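Local coordinates for probable glutathione S-transferase (Pseudomonas aeruginosa, PDB 6JWK), which probably acts as a glutathione-dependent isomerase of the zeta glutathione S-transferase family, converting maleylpyruvate and perhaps related maleyl compounds, at residues Leu55-Ala58 and Arg62-Gln65. Sequence-based numbering, arbitrary orientation.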
ATOM      1  N   LEU B  55      -8.868  13.123  -5.418  1.00 25.90           N
ATOM      2  CA  LEU B  55     -10.019  13.062  -6.336  1.00 29.04           C
ATOM      3  C   LEU B  55     -11.196  13.732  -5.634  1.00 31.58           C
ATOM      4  O   LEU B  55     -11.396  13.423  -4.445  1.00 31.51           O
ATOM      5  CB  LEU B  55     -10.334  11.611  -6.671  1.00 31.60           C
ATOM      6  CG  LEU B  55     -11.478  11.461  -7.670  1.00 31.91           C
ATOM      7  CD1 LEU B  55     -10.990  11.764  -9.066  1.00 33.03           C
ATOM      8  CD2 LEU B  55     -12.102  10.084  -7.582  1.00 33.97           C
ATOM      9  N   VAL B  56     -11.901  14.648  -6.299  1.00 27.97           N
ATOM     10  CA  VAL B  56     -13.062  15.376  -5.702  1.00 30.83           C
ATOM     11  C   VAL B  56     -14.269  15.112  -6.606  1.00 37.70           C
ATOM     12  O   VAL B  56     -14.199  15.535  -7.770  1.00 35.21           O
ATOM     13  CB  VAL B  56     -12.766  16.878  -5.531  1.00 32.00           C
ATOM     14  CG1 VAL B  56     -13.975  17.663  -5.015  1.00 34.91           C
ATOM     15  CG2 VAL B  56     -11.576  17.137  -4.622  1.00 29.97           C
ATOM     16  N   ASP B  57     -15.301  14.403  -6.114  1.00 43.31           N
ATOM     17  CA  ASP B  57     -16.467  13.973  -6.946  1.00 50.22           C
ATOM     18  C   ASP B  57     -17.515  15.087  -7.090  1.00 50.82           C
ATOM     19  O   ASP B  57     -17.328  16.179  -6.498  1.00 46.52           O
ATOM     20  CB  ASP B  57     -17.178  12.737  -6.405  1.00 50.56           C
ATOM     21  CG  ASP B  57     -17.984  12.940  -5.128  1.00 49.42           C
ATOM     22  OD1 ASP B  57     -18.190  14.114  -4.689  1.00 50.97           O
ATOM     23  OD2 ASP B  57     -18.377  11.913  -4.557  1.00 48.17           O
ATOM     24  N   ALA B  58     -18.561  14.796  -7.873  1.00 60.72           N
ATOM     25  CA  ALA B  58     -19.774  15.622  -8.080  1.00 64.72           C
ATOM     26  C   ALA B  58     -20.135  16.391  -6.800  1.00 63.61           C
ATOM     27  O   ALA B  58     -20.116  17.637  -6.817  1.00 62.54           O
ATOM     28  CB  ALA B  58     -20.894  14.709  -8.521  1.00 68.81           C
ATOM     29  N   ARG B  62     -14.024  14.006  -0.988  1.00 38.58           N
ATOM     30  CA  ARG B  62     -12.572  13.963  -1.262  1.00 35.60           C
ATOM     31  C   ARG B  62     -12.073  12.534  -0.992  1.00 38.94           C
ATOM     32  O   ARG B  62     -12.288  11.986   0.110  1.00 36.21           O
ATOM     33  CB  ARG B  62     -11.842  15.013  -0.426  1.00 29.95           C
ATOM     34  CG  ARG B  62     -12.400  16.421  -0.576  1.00 31.58           C
ATOM     35  CD  ARG B  62     -11.742  17.395   0.383  1.00 30.80           C
ATOM     36  NE  ARG B  62     -10.390  17.754  -0.017  1.00 33.79           N
ATOM     37  CZ  ARG B  62     -10.106  18.613  -0.990  1.00 33.39           C
ATOM     38  NH1 ARG B  62      -8.851  18.890  -1.269  1.00 40.01           N
ATOM     39  NH2 ARG B  62     -11.080  19.164  -1.696  1.00 38.30           N
ATOM     40  N   PHE B  63     -11.390  11.978  -1.982  1.00 35.59           N
ATOM     41  CA  PHE B  63     -10.723  10.664  -1.936  1.00 34.04           C
ATOM     42  C   PHE B  63      -9.223  10.911  -2.016  1.00 32.58           C
ATOM     43  O   PHE B  63      -8.657  11.580  -2.893  1.00 28.18           O
ATOM     44  CB  PHE B  63     -11.222   9.763  -3.057  1.00 32.75           C
ATOM     45  CG  PHE B  63     -12.717   9.660  -3.180  1.00 36.51           C
ATOM     46  CD1 PHE B  63     -13.454  10.690  -3.749  1.00 42.34           C
ATOM     47  CD2 PHE B  63     -13.391   8.514  -2.788  1.00 36.11           C
ATOM     48  CE1 PHE B  63     -14.832  10.592  -3.899  1.00 41.85           C
ATOM     49  CE2 PHE B  63     -14.762   8.410  -2.948  1.00 41.70           C
ATOM     50  CZ  PHE B  63     -15.483   9.449  -3.505  1.00 42.16           C
ATOM     51  N   SER B  64      -8.549  10.375  -1.044  1.00 27.99           N
ATOM     52  CA  SER B  64      -7.093  10.250  -1.074  1.00 27.38           C
ATOM     53  C   SER B  64      -6.789   8.747  -1.231  1.00 26.72           C
ATOM     54  O   SER B  64      -7.728   7.840  -1.007  1.00 28.37           O
ATOM     55  CB  SER B  64      -6.540  10.782   0.211  1.00 34.84           C
ATOM     56  OG  SER B  64      -6.902   9.889   1.287  1.00 38.36           O
ATOM     57  N   GLN B  65      -5.505   8.490  -1.353  1.00 21.01           N
ATOM     58  CA  GLN B  65      -4.877   7.163  -1.542  1.00 19.86           C
ATOM     59  C   GLN B  65      -5.045   6.789  -3.009  1.00 18.98           C
ATOM     60  O   GLN B  65      -6.123   6.364  -3.442  1.00 18.00           O
ATOM     61  CB  GLN B  65      -5.332   6.110  -0.546  1.00 21.14           C
ATOM     62  CG  GLN B  65      -4.894   6.401   0.894  1.00 23.60           C
ATOM     63  CD  GLN B  65      -3.394   6.403   1.073  1.00 22.65           C
ATOM     64  OE1 GLN B  65      -2.649   5.696   0.373  1.00 21.24           O
ATOM     65  NE2 GLN B  65      -2.931   7.226   2.006  1.00 20.93           N
TER
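The beta hairpin that ends the sheet of the thioredoxin-like N-terminal domain is held where Leu55 meets Phe63, an antiparallel hydrogen-bonded pair. Leu55 N donates to Phe63 O at 3.0 Å, and Phe63 N returns a straighter bond to Leu55 O at 2.9 Å (N-H...O 174°). Leu55 O also receives a CA-H...O contact from Arg62 CA at 3.4 Å and lies at the edge of the Phe63 ring. On the face shared by Leu55 and Phe63, Leu55 CD2 approaches Phe63 CD1 at 4.1 Å; helix 66-76 packs here, Ile69 touching both side chains and Tyr72 stacking on the ring. With strand 62-63 outermost in the four-stranded sheet, as in glutathione transferases generally, Phe63 also reaches Leu88 of the second subunit. Asp57 OD2 meets the edge of the Phe63 ring, 3.8 Å from Phe63 CE1, the carboxylate plane turned 69° from the ring; Asp57 OD1 accepts a hydrogen bond from Arg61 N in the turn. On the opposite face, Val56 and Arg62 form a non-hydrogen-bonded pair: the arginine, bent at chi3 (74°), runs alongside the valine and brings Arg62 NH2 obliquely to Val56 CG2 at 3.6 Å, while its side chain neighbours a bound sulfate.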